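Local coordinates for STAS/SEC14 domain-containing protein (Shewanella loihica PV-4, PDB 2Q3L), which is of unknown function but has a SpoIIAA-like fold of the STAS clan and may bind ligands and associate with membranes, at residues Ala56-Thr61 against Val88-Gln93; Lys25-Leu30 against Ile60-Gly65; His7-Gly12 against Glu33-Met38; Ala47-Pro52 against Gly82-Arg87. All coordinates share one frame; numbering follows the deposited sequence.

Interaction 1: residues Ala56-Thr61 against Val88-Gln93; sequences ALIDIT and VAIIGQ
Leu57 holds CG anti to its backbone N (chi1 179°) and Ile91 holds CG1 anti to its carbonyl carbon (chi1 -63°), and from these settings the two branches cross obliquely on one face of the sheet. Their CD1 methyls meet at 3.3 Å, closer than methyl groups normally pack. On the other face Ile58 CD1 rests on Val88 CG1 at 3.7 Å, and Ile58 and Ile90 run alongside each other in the same sense. Ile60 CD1 reaches Ile90 CG2 at 3.6 Å. Between the two layers runs the backbone of a parallel pair, a worked example of alternating donors and acceptors. Ala89 N and Ile91 N give to Ala56 O and Ile58 O, while Ile58 N and Ile60 N give to Ala89 O and Ile91 O; the Ile91 N to Ile58 O bond measures 2.9 Å. Where the chain turns off the strand, Asp59 OD1 accepts from Thr61 N at 2.8 Å, forming an Asx turn, and, with its syn lone pair, Asp59 OD1 also accepts from Thr61 OG1. Two bonds thus grip one carboxylate oxygen. The pair closes the beta-alpha-beta unit of strand 54-66, helix 68-81 and strand 85-91. Helix 118-125 covers Leu57, Ala89 and Ile91, helix 95-107 touches Ile60 and Ile90, and strands 19-30 and 111-115 continue the sheet on the two flanks.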
loop_
_atom_site.group_PDB
_atom_site.type_symbol
_atom_site.label_atom_id
_atom_site.label_comp_id
_atom_site.label_asym_id
_atom_site.label_seq_id
_atom_site.Cartn_x
_atom_site.Cartn_y
_atom_site.Cartn_z
ATOM N N ALA A 56 21.904 -13.176 5.617
ATOM C CA ALA A 56 20.703 -13.188 4.758
ATOM C C ALA A 56 20.947 -12.850 3.283
ATOM O O ALA A 56 21.946 -12.201 2.924
ATOM C CB ALA A 56 19.669 -12.198 5.315
ATOM N N LEU A 57 20.035 -13.332 2.451
ATOM C CA LEU A 57 19.967 -13.013 1.033
ATOM C C LEU A 57 18.636 -12.327 0.785
ATOM O O LEU A 57 17.595 -12.818 1.239
ATOM C CB LEU A 57 20.060 -14.282 0.175
ATOM C CG LEU A 57 19.987 -14.160 -1.373
ATOM C CD1 LEU A 57 20.761 -15.199 -2.067
ATOM C CD2 LEU A 57 18.569 -14.231 -1.856
ATOM N N ILE A 58 18.650 -11.213 0.050
ATOM C CA ILE A 58 17.411 -10.477 -0.286
ATOM C C ILE A 58 17.432 -10.283 -1.790
ATOM O O ILE A 58 18.322 -9.603 -2.310
ATOM C CB ILE A 58 17.307 -9.101 0.412
ATOM C CG1 ILE A 58 17.597 -9.231 1.912
ATOM C CG2 ILE A 58 15.929 -8.451 0.165
ATOM C CD1 ILE A 58 17.587 -7.944 2.632
ATOM N N ASP A 59 16.507 -10.964 -2.469
ATOM C CA ASP A 59 16.351 -10.891 -3.922
ATOM C C ASP A 59 15.341 -9.752 -4.174
ATOM O O ASP A 59 14.166 -9.808 -3.764
ATOM C CB ASP A 59 15.910 -12.265 -4.476
ATOM C CG ASP A 59 15.605 -12.250 -5.992
ATOM O OD1 ASP A 59 15.412 -11.175 -6.583
ATOM O OD2 ASP A 59 15.503 -13.340 -6.592
ATOM N N ILE A 60 15.859 -8.685 -4.768
ATOM C CA ILE A 60 15.062 -7.544 -5.159
ATOM C C ILE A 60 14.951 -7.436 -6.685
ATOM O O ILE A 60 14.586 -6.374 -7.188
ATOM C CB ILE A 60 15.622 -6.209 -4.558
ATOM C CG1 ILE A 60 17.023 -5.866 -5.099
ATOM C CG2 ILE A 60 15.652 -6.303 -3.028
ATOM C CD1 ILE A 60 17.545 -4.507 -4.579
ATOM N N THR A 61 15.212 -8.528 -7.407
ATOM C CA THR A 61 15.148 -8.514 -8.869
ATOM C C THR A 61 13.751 -8.139 -9.427
ATOM O O THR A 61 13.644 -7.579 -10.528
ATOM C CB THR A 61 15.565 -9.876 -9.512
ATOM O OG1 THR A 61 14.687 -10.937 -9.067
ATOM C CG2 THR A 61 17.011 -10.226 -9.190
ATOM N N VAL A 88 24.678 -9.372 4.668
ATOM C CA VAL A 88 23.495 -9.373 3.834
ATOM C C VAL A 88 23.880 -9.225 2.342
ATOM O O VAL A 88 24.485 -8.237 1.909
ATOM C CB VAL A 88 22.498 -8.277 4.255
ATOM C CG1 VAL A 88 21.180 -8.450 3.509
ATOM C CG2 VAL A 88 22.257 -8.362 5.754
ATOM N N ALA A 89 23.503 -10.225 1.566
ATOM C CA ALA A 89 23.717 -10.234 0.120
ATOM C C ALA A 89 22.470 -9.710 -0.569
ATOM O O ALA A 89 21.418 -10.248 -0.360
ATOM C CB ALA A 89 23.967 -11.645 -0.361
ATOM N N ILE A 90 22.612 -8.683 -1.407
ATOM C CA ILE A 90 21.511 -8.188 -2.190
ATOM C C ILE A 90 21.633 -8.671 -3.625
ATOM O O ILE A 90 22.633 -8.469 -4.245
ATOM C CB ILE A 90 21.487 -6.664 -2.214
ATOM C CG1 ILE A 90 21.492 -6.108 -0.774
ATOM C CG2 ILE A 90 20.285 -6.166 -2.984
ATOM C CD1 ILE A 90 20.364 -6.558 0.062
ATOM N N ILE A 91 20.587 -9.287 -4.144
ATOM C CA ILE A 91 20.559 -9.784 -5.507
ATOM C C ILE A 91 19.627 -8.917 -6.320
ATOM O O ILE A 91 18.441 -8.852 -6.042
ATOM C CB ILE A 91 20.115 -11.246 -5.551
ATOM C CG1 ILE A 91 21.150 -12.068 -4.799
ATOM C CG2 ILE A 91 20.008 -11.758 -7.003
ATOM C CD1 ILE A 91 20.966 -13.530 -4.915
ATOM N N GLY A 92 20.176 -8.224 -7.307
ATOM C CA GLY A 92 19.359 -7.379 -8.165
ATOM C C GLY A 92 20.018 -7.177 -9.510
ATOM O O GLY A 92 20.809 -7.999 -9.948
ATOM N N GLN A 93 19.683 -6.092 -10.178
ATOM C CA GLN A 93 20.256 -5.813 -11.466
ATOM C C GLN A 93 20.557 -4.353 -11.561
ATOM O O GLN A 93 19.751 -3.525 -11.138
ATOM C CB GLN A 93 19.247 -6.178 -12.568
#

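Interaction 2: residues Lys25-Leu30 against Ile60-Gly65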
loop_
_atom_site.group_PDB
_atom_site.type_symbol
_atom_site.label_atom_id
_atom_site.label_comp_id
_atom_site.label_asym_id
_atom_site.label_seq_id
_atom_site.Cartn_x
_atom_site.Cartn_y
_atom_site.Cartn_z
ATOM N N LYS A 25 12.564 -12.593 -0.707
ATOM C CA LYS A 25 12.344 -12.238 -2.086
ATOM C C LYS A 25 11.200 -11.247 -2.059
ATOM O O LYS A 25 10.069 -11.601 -1.714
ATOM C CB LYS A 25 12.024 -13.422 -2.999
ATOM C CG LYS A 25 11.885 -12.929 -4.434
ATOM C CD LYS A 25 11.485 -13.955 -5.423
ATOM C CE LYS A 25 11.563 -13.294 -6.822
ATOM N NZ LYS A 25 11.175 -14.207 -7.857
ATOM N N ALA A 26 11.522 -10.013 -2.431
ATOM C CA ALA A 26 10.601 -8.897 -2.420
ATOM C C ALA A 26 10.112 -8.638 -3.852
ATOM O O ALA A 26 10.913 -8.425 -4.773
ATOM C CB ALA A 26 11.295 -7.702 -1.875
ATOM N N VAL A 27 8.790 -8.656 -4.022
ATOM C CA VAL A 27 8.182 -8.535 -5.344
ATOM C C VAL A 27 7.132 -7.436 -5.440
ATOM O O VAL A 27 6.268 -7.312 -4.595
ATOM C CB VAL A 27 7.487 -9.858 -5.710
ATOM C CG1 VAL A 27 6.830 -9.755 -7.073
ATOM C CG2 VAL A 27 8.493 -11.012 -5.661
ATOM N N GLY A 28 7.207 -6.654 -6.502
ATOM C CA GLY A 28 6.212 -5.617 -6.773
ATOM C C GLY A 28 6.332 -4.430 -5.857
ATOM O O GLY A 28 7.427 -4.072 -5.471
ATOM N N LYS A 29 5.185 -3.834 -5.518
ATOM C CA LYS A 29 5.105 -2.651 -4.666
ATOM C C LYS A 29 4.638 -3.119 -3.288
ATOM O O LYS A 29 3.494 -3.486 -3.101
ATOM C CB LYS A 29 4.135 -1.647 -5.305
ATOM C CG LYS A 29 3.952 -0.330 -4.532
ATOM C CD LYS A 29 5.192 0.514 -4.442
ATOM C CE LYS A 29 4.821 1.981 -4.214
ATOM N NZ LYS A 29 5.966 2.801 -3.790
ATOM N N LEU A 30 5.559 -3.101 -2.327
ATOM C CA LEU A 30 5.329 -3.636 -0.990
ATOM C C LEU A 30 4.435 -2.712 -0.185
ATOM O O LEU A 30 4.548 -1.480 -0.296
ATOM C CB LEU A 30 6.664 -3.833 -0.251
ATOM C CG LEU A 30 7.712 -4.660 -1.006
ATOM C CD1 LEU A 30 8.921 -4.910 -0.059
ATOM C CD2 LEU A 30 7.190 -5.979 -1.466
ATOM N N ILE A 60 15.859 -8.685 -4.768
ATOM C CA ILE A 60 15.062 -7.544 -5.159
ATOM C C ILE A 60 14.951 -7.436 -6.685
ATOM O O ILE A 60 14.586 -6.374 -7.188
ATOM C CB ILE A 60 15.622 -6.209 -4.558
ATOM C CG1 ILE A 60 17.023 -5.866 -5.099
ATOM C CG2 ILE A 60 15.652 -6.303 -3.028
ATOM C CD1 ILE A 60 17.545 -4.507 -4.579
ATOM N N THR A 61 15.212 -8.528 -7.407
ATOM C CA THR A 61 15.148 -8.514 -8.869
ATOM C C THR A 61 13.751 -8.139 -9.427
ATOM O O THR A 61 13.644 -7.579 -10.528
ATOM C CB THR A 61 15.565 -9.876 -9.512
ATOM O OG1 THR A 61 14.687 -10.937 -9.067
ATOM C CG2 THR A 61 17.011 -10.226 -9.190
ATOM N N GLU A 62 12.693 -8.461 -8.686
ATOM C CA GLU A 62 11.323 -8.188 -9.136
ATOM C C GLU A 62 10.621 -7.162 -8.229
ATOM O O GLU A 62 9.398 -7.054 -8.231
ATOM C CB GLU A 62 10.543 -9.499 -9.196
ATOM C CG GLU A 62 11.042 -10.489 -10.232
ATOM C CD GLU A 62 10.408 -11.860 -10.040
ATOM O OE1 GLU A 62 9.344 -11.941 -9.393
ATOM O OE2 GLU A 62 10.976 -12.869 -10.520
ATOM N N LEU A 63 11.418 -6.408 -7.469
ATOM C CA LEU A 63 10.930 -5.359 -6.600
ATOM C C LEU A 63 10.708 -4.069 -7.350
ATOM O O LEU A 63 11.620 -3.579 -7.977
ATOM C CB LEU A 63 11.952 -5.085 -5.499
ATOM C CG LEU A 63 11.562 -4.030 -4.449
ATOM C CD1 LEU A 63 10.249 -4.378 -3.757
ATOM C CD2 LEU A 63 12.647 -3.838 -3.458
ATOM N N ASP A 64 9.508 -3.502 -7.260
ATOM C CA ASP A 64 9.204 -2.208 -7.851
ATOM C C ASP A 64 9.471 -1.124 -6.794
ATOM O O ASP A 64 10.110 -0.147 -7.076
ATOM C CB ASP A 64 7.757 -2.155 -8.354
ATOM C CG ASP A 64 7.462 -3.178 -9.494
ATOM O OD1 ASP A 64 8.386 -3.560 -10.265
ATOM O OD2 ASP A 64 6.272 -3.566 -9.651
ATOM N N GLY A 65 9.020 -1.305 -5.562
ATOM C CA GLY A 65 9.244 -0.288 -4.525
ATOM C C GLY A 65 8.486 -0.569 -3.245
ATOM O O GLY A 65 7.916 -1.630 -3.071
HETATM O O HOH W 1 12.608 -9.861 -6.127
#
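Glu62 offers one face of its carboxylate to Lys25: CE stands over the carboxylate, displaced from CD (3.7 Å) toward the oxygens, and NZ sits above the plane nearer OE2, in a salt bridge of 3.0 Å whose hydrogen bond is weak. Val27 CG2 lies on the same side of that plane, 3.9 Å from Glu62 OE1. At the flat carbonyl of Gly28, Asp64 N (2.8 Å from Gly28 O) and Gly65 N (3.2 Å) both come in above the plane from one face, marking a beta bulge. Gly28 pairs with Leu63 but Lys29 with Gly65, a one-residue shift in the beta-alpha-beta crossover of strand 19-30, helix 32-45 and strand 54-66. Gly28 N gives an almost straight bond to Glu62 O before the bulge, Leu30 N one to Gly65 O after it. In the type I turn from Ile60 to Leu63, a water accepts a hydrogen bond from Glu62 N and lies 2.6 Å from Ala26 O, to which it can donate. Leu63 CD1 touches Leu30 CG at 3.8 Å, the side chains crossing at about a right angle, and the Leu63 side chain comes within about 3 Å, nearest atoms, of a methylpentanediol, probably from the crystallisation liquor.

Interaction 3: residues His7-Gly12 against Glu33-Met38; sequences HGIAIG and EDYEQM
The strand bearing His7, Ile9 and Ile11 runs beside the helix bearing Asp34, Tyr35 and Met38, the short axes approaching to 7.7 Å with their directions 18° apart. His7 places CG between its backbone N and carbonyl carbon (chi1 60°), and the ring beyond it meets Asp34 edge-on. ND1 gives a bond of 2.6 Å to Asp34 OD2, at 162° at the hydrogen; the acceptor lies in the ring plane and uses its syn lone pair. Further along, Ile9 CD1 stands over the centre of the Tyr35 ring, 3.7 Å above its plane, in a CH-pi contact. The same methyl touches CE of Met38, a selenomethionine, at 3.9 Å, and Ile11 CG2 meets Met38 CG at 4.0 Å, those two chains crossing at about a right angle. Between the backbones, a water accepts from Ile9 N and lies 3.2 Å from Asp34 O, to which it can donate. Asp34 OD2 also accepts from Thr31 N, so it joins the strand to the start of the helix. An alanine here would probably leave His7 ND1 and Thr31 N without their acceptor and the imidazole freer to turn. On its far side His7 NE2 bonds Asn5 OD1 of the second subunit, next to an antiparallel strand pairing that carries the sheet across the interface. Held at both ND1 and NE2, the ring is fixed in rotation, and the nearby carboxylate would probably polarise it.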
loop_
_atom_site.group_PDB
_atom_site.type_symbol
_atom_site.label_atom_id
_atom_site.label_comp_id
_atom_site.label_asym_id
_atom_site.label_seq_id
_atom_site.Cartn_x
_atom_site.Cartn_y
_atom_site.Cartn_z
ATOM N N HIS A 7 2.321 -8.469 -5.661
ATOM C CA HIS A 7 3.347 -7.997 -4.722
ATOM C C HIS A 7 3.434 -8.895 -3.524
ATOM O O HIS A 7 2.539 -9.692 -3.277
ATOM C CB HIS A 7 3.042 -6.557 -4.282
ATOM C CG HIS A 7 1.725 -6.426 -3.589
ATOM N ND1 HIS A 7 1.606 -6.394 -2.206
ATOM C CD2 HIS A 7 0.469 -6.358 -4.080
ATOM C CE1 HIS A 7 0.327 -6.287 -1.888
ATOM N NE2 HIS A 7 -0.386 -6.279 -3.005
ATOM N N GLY A 8 4.534 -8.787 -2.805
ATOM C CA GLY A 8 4.718 -9.507 -1.562
ATOM C C GLY A 8 6.158 -9.733 -1.177
ATOM O O GLY A 8 7.079 -9.427 -1.924
ATOM N N ILE A 9 6.330 -10.300 0.005
ATOM C CA ILE A 9 7.642 -10.718 0.479
ATOM C C ILE A 9 7.535 -12.180 0.799
ATOM O O ILE A 9 6.637 -12.580 1.523
ATOM C CB ILE A 9 8.093 -9.977 1.739
ATOM C CG1 ILE A 9 7.894 -8.472 1.567
ATOM C CG2 ILE A 9 9.518 -10.297 2.056
ATOM C CD1 ILE A 9 8.173 -7.646 2.817
ATOM N N ALA A 10 8.415 -12.983 0.190
ATOM C CA ALA A 10 8.554 -14.393 0.515
ATOM C C ALA A 10 9.735 -14.435 1.478
ATOM O O ALA A 10 10.744 -13.800 1.209
ATOM C CB ALA A 10 8.903 -15.229 -0.740
ATOM N N ILE A 11 9.588 -15.153 2.586
ATOM C CA ILE A 11 10.661 -15.359 3.557
ATOM C C ILE A 11 10.828 -16.860 3.813
ATOM O O ILE A 11 9.845 -17.592 3.952
ATOM C CB ILE A 11 10.444 -14.588 4.883
ATOM C CG1 ILE A 11 11.632 -14.769 5.819
ATOM C CG2 ILE A 11 9.164 -14.985 5.602
ATOM C CD1 ILE A 11 11.612 -13.829 6.974
ATOM N N GLY A 12 12.064 -17.334 3.832
ATOM C CA GLY A 12 12.308 -18.719 4.144
ATOM C C GLY A 12 13.721 -18.915 4.645
ATOM O O GLY A 12 14.514 -17.999 4.592
ATOM N N GLU A 33 0.771 -4.299 4.877
ATOM C CA GLU A 33 0.174 -5.603 5.072
ATOM C C GLU A 33 1.203 -6.682 4.731
ATOM O O GLU A 33 1.235 -7.689 5.396
ATOM C CB GLU A 33 -1.095 -5.772 4.251
ATOM C CG GLU A 33 -2.267 -4.851 4.696
ATOM C CD GLU A 33 -2.040 -3.291 4.525
ATOM O OE1 GLU A 33 -1.335 -2.845 3.568
ATOM O OE2 GLU A 33 -2.602 -2.506 5.349
ATOM N N ASP A 34 2.070 -6.443 3.748
ATOM C CA ASP A 34 3.136 -7.406 3.404
ATOM C C ASP A 34 4.139 -7.524 4.538
ATOM O O ASP A 34 4.561 -8.644 4.831
ATOM C CB ASP A 34 3.855 -7.047 2.080
ATOM C CG ASP A 34 2.921 -7.064 0.876
ATOM O OD1 ASP A 34 1.846 -7.702 0.960
ATOM O OD2 ASP A 34 3.247 -6.410 -0.130
ATOM N N TYR A 35 4.552 -6.385 5.136
ATOM C CA TYR A 35 5.463 -6.399 6.285
ATOM C C TYR A 35 4.809 -7.052 7.491
ATOM O O TYR A 35 5.467 -7.746 8.253
ATOM C CB TYR A 35 6.019 -4.997 6.605
ATOM C CG TYR A 35 7.168 -4.660 5.698
ATOM C CD1 TYR A 35 6.948 -4.131 4.417
ATOM C CD2 TYR A 35 8.466 -4.978 6.061
ATOM C CE1 TYR A 35 8.039 -3.886 3.510
ATOM C CE2 TYR A 35 9.558 -4.716 5.188
ATOM C CZ TYR A 35 9.320 -4.175 3.915
ATOM O OH TYR A 35 10.371 -3.926 3.077
ATOM N N GLU A 36 3.527 -6.806 7.685
ATOM C CA GLU A 36 2.796 -7.479 8.719
ATOM C C GLU A 36 2.750 -8.992 8.561
ATOM O O GLU A 36 2.865 -9.671 9.541
ATOM C CB GLU A 36 1.347 -6.969 8.788
ATOM C CG GLU A 36 1.211 -5.689 9.495
ATOM C CD GLU A 36 -0.245 -5.347 9.723
ATOM O OE1 GLU A 36 -1.059 -5.594 8.799
ATOM O OE2 GLU A 36 -0.563 -4.831 10.827
ATOM N N GLN A 37 2.513 -9.504 7.353
ATOM C CA GLN A 37 2.495 -10.946 7.112
ATOM C C GLN A 37 3.849 -11.610 7.368
ATOM O O GLN A 37 3.941 -12.742 7.828
ATOM C CB GLN A 37 2.148 -11.274 5.665
ATOM C CG GLN A 37 0.706 -11.091 5.241
ATOM C CD GLN A 37 0.516 -11.356 3.718
ATOM O OE1 GLN A 37 1.186 -12.224 3.112
ATOM N NE2 GLN A 37 -0.389 -10.588 3.105
HETATM N N MSE A 38 4.900 -10.890 7.066
HETATM C CA MSE A 38 6.266 -11.425 7.156
HETATM C C MSE A 38 6.915 -11.331 8.547
HETATM O O MSE A 38 7.889 -12.045 8.845
HETATM C CB MSE A 38 7.103 -10.669 6.084
HETATM C CG MSE A 38 8.580 -11.051 5.977
HETATM SE SE MSE A 38 9.654 -9.940 7.186
HETATM C CE MSE A 38 10.149 -8.449 6.048
HETATM O O HOH W 2 4.230 -10.673 2.439
#

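Interaction 4: residues Ala47-Pro52 against Gly82-Arg87; sequences AGIKTP and GKEFKR
Two helix-to-strand connections meet where Ile49 and Pro52, in the loop between helix 32-45 and strand 54-66, pack on Glu84, in the turn after helix 68-81, and Lys86, on strand 85-91. Glu84 and Pro52 carry the contact between them. Glu84 CG is anti to the carbonyl carbon (chi1 -81°), chi2 (70°) bends the chain at CG, and the carboxylate lies toward Lys50. Ile49 and Glu84 run alongside each other, pointing opposite ways, with Glu84 CG 3.2 Å from Ile49 O and 3.7 Å from Ile49 CG2. Farther out, Glu84 OE2 lies beside the backbone of Lys50, 3.8 Å from its C. An alanine in place of Glu84 would probably open a gap beside Ile49, whose CG2 and O would lose the CG that packs on them. Pro52 lies against two successive carbonyl oxygens: its CB is 3.5 Å from Lys83 O, and its CA makes a CA-H...O contact with Glu84 O. Beyond it, Lys86 CD passes Pro52 O at 3.5 Å. No hydrogen bond links the segments, so this surface contact rests on van der Waals packing, much of it carbon against carbonyl oxygen. Within the turn, Phe85 N bonds back to Gly82 O. The backbones of Glu84 and Lys86 then bond to Ile54, starting the pairing of strands 54-66 and 85-91, while Ile49 and Phe85 both rest on Ile54.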
loop_
_atom_site.group_PDB
_atom_site.type_symbol
_atom_site.label_atom_id
_atom_site.label_comp_id
_atom_site.label_asym_id
_atom_site.label_seq_id
_atom_site.Cartn_x
_atom_site.Cartn_y
_atom_site.Cartn_z
ATOM N N ALA A 47 14.583 -15.667 16.955
ATOM C CA ALA A 47 14.372 -15.878 18.381
ATOM C C ALA A 47 15.661 -16.386 19.037
ATOM O O ALA A 47 16.283 -17.331 18.540
ATOM C CB ALA A 47 13.244 -16.889 18.610
ATOM N N GLY A 48 16.040 -15.729 20.129
ATOM C CA GLY A 48 17.240 -16.050 20.883
ATOM C C GLY A 48 18.555 -15.444 20.417
ATOM O O GLY A 48 19.554 -15.599 21.103
ATOM N N ILE A 49 18.567 -14.781 19.254
ATOM C CA ILE A 49 19.797 -14.241 18.673
ATOM C C ILE A 49 20.041 -12.792 19.146
ATOM O O ILE A 49 19.250 -11.910 18.920
ATOM C CB ILE A 49 19.777 -14.381 17.145
ATOM C CG1 ILE A 49 19.743 -15.866 16.785
ATOM C CG2 ILE A 49 21.059 -13.755 16.502
ATOM C CD1 ILE A 49 19.422 -16.112 15.329
ATOM N N LYS A 50 21.148 -12.569 19.835
ATOM C CA LYS A 50 21.473 -11.246 20.372
ATOM C C LYS A 50 22.890 -10.844 19.948
ATOM O O LYS A 50 23.476 -9.911 20.508
ATOM C CB LYS A 50 21.371 -11.268 21.914
ATOM C CG LYS A 50 20.053 -11.761 22.468
ATOM C CD LYS A 50 20.126 -11.869 24.002
ATOM C CE LYS A 50 18.901 -12.570 24.612
ATOM N NZ LYS A 50 18.902 -14.030 24.330
ATOM N N THR A 51 23.461 -11.582 18.997
ATOM C CA THR A 51 24.813 -11.303 18.519
ATOM C C THR A 51 24.785 -11.338 17.001
ATOM O O THR A 51 23.823 -11.858 16.418
ATOM C CB THR A 51 25.835 -12.311 19.052
ATOM O OG1 THR A 51 25.357 -13.629 18.829
ATOM C CG2 THR A 51 26.087 -12.135 20.590
ATOM N N PRO A 52 25.789 -10.727 16.358
ATOM C CA PRO A 52 25.775 -10.680 14.869
ATOM C C PRO A 52 26.102 -12.030 14.243
ATOM O O PRO A 52 27.228 -12.295 13.887
ATOM C CB PRO A 52 26.791 -9.582 14.514
ATOM C CG PRO A 52 27.404 -9.124 15.780
ATOM C CD PRO A 52 26.933 -10.004 16.943
ATOM N N GLY A 82 18.525 -5.469 12.908
ATOM C CA GLY A 82 19.647 -5.371 12.011
ATOM C C GLY A 82 20.986 -5.717 12.583
ATOM O O GLY A 82 21.856 -6.252 11.881
ATOM N N LYS A 83 21.178 -5.398 13.862
ATOM C CA LYS A 83 22.474 -5.625 14.523
ATOM C C LYS A 83 22.785 -7.146 14.586
ATOM O O LYS A 83 23.933 -7.536 14.727
ATOM C CB LYS A 83 22.452 -4.947 15.928
ATOM C CG LYS A 83 23.776 -4.881 16.716
ATOM C CD LYS A 83 24.859 -4.071 15.989
ATOM C CE LYS A 83 26.242 -4.016 16.733
ATOM N NZ LYS A 83 26.178 -3.338 18.082
ATOM N N GLU A 84 21.739 -7.983 14.486
ATOM C CA GLU A 84 21.883 -9.429 14.534
ATOM C C GLU A 84 22.352 -10.044 13.237
ATOM O O GLU A 84 22.687 -11.211 13.210
ATOM C CB GLU A 84 20.589 -10.113 15.037
ATOM C CG GLU A 84 20.471 -10.075 16.540
ATOM C CD GLU A 84 20.206 -8.702 17.121
ATOM O OE1 GLU A 84 19.124 -8.152 16.803
ATOM O OE2 GLU A 84 21.055 -8.201 17.928
ATOM N N PHE A 85 22.376 -9.249 12.167
ATOM C CA PHE A 85 22.877 -9.687 10.842
ATOM C C PHE A 85 24.317 -9.248 10.637
ATOM O O PHE A 85 24.597 -8.031 10.721
ATOM C CB PHE A 85 22.040 -9.050 9.736
ATOM C CG PHE A 85 20.645 -9.544 9.709
ATOM C CD1 PHE A 85 19.748 -9.127 10.635
ATOM C CD2 PHE A 85 20.235 -10.462 8.763
ATOM C CE1 PHE A 85 18.456 -9.619 10.643
ATOM C CE2 PHE A 85 18.940 -10.931 8.763
ATOM C CZ PHE A 85 18.074 -10.518 9.718
ATOM N N LYS A 86 25.224 -10.211 10.377
ATOM C CA LYS A 86 26.625 -9.883 10.066
ATOM C C LYS A 86 26.837 -9.631 8.594
ATOM O O LYS A 86 27.669 -8.815 8.239
ATOM C CB LYS A 86 27.622 -10.951 10.524
ATOM C CG LYS A 86 27.399 -12.338 10.055
ATOM C CD LYS A 86 28.468 -13.229 10.715
ATOM C CE LYS A 86 28.185 -14.676 10.485
ATOM N NZ LYS A 86 29.271 -15.498 11.111
ATOM N N ARG A 87 26.132 -10.372 7.730
ATOM C CA ARG A 87 26.231 -10.159 6.286
ATOM C C ARG A 87 24.894 -10.256 5.633
ATOM O O ARG A 87 24.101 -11.115 5.975
ATOM C CB ARG A 87 27.177 -11.158 5.586
ATOM C CG ARG A 87 28.617 -11.094 6.032
ATOM C CD ARG A 87 29.519 -11.990 5.131
ATOM N NE ARG A 87 29.314 -13.405 5.448
ATOM C CZ ARG A 87 29.893 -14.034 6.478
ATOM N NH1 ARG A 87 30.712 -13.379 7.280
ATOM N NH2 ARG A 87 29.656 -15.326 6.717
#

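In the fold
One mixed sheet, ordered 7-16, 19-30, 54-66, 85-91 and 111-115, unites the four contacts. Interactions 1 and 2 share Ile60 and Thr61 on strand 54-66, their centres 10 Å apart, and join through Asp59 O and Ala26 N. Interaction 3 neighbours interaction 2, centres 11 Å apart, where strands 7-16 and 19-30 pair; both also touch the second subunit. Interaction 4 touches interaction 1 through Ala56 and Arg87 but lies across the chain's centre from interaction 2, 24 Å away. Along the chain, interaction 3 closes before interactions 1 and 4 open, whereas 2 and 4 alternate. Successive crossovers thus build a sheet with one end in the dimer interface.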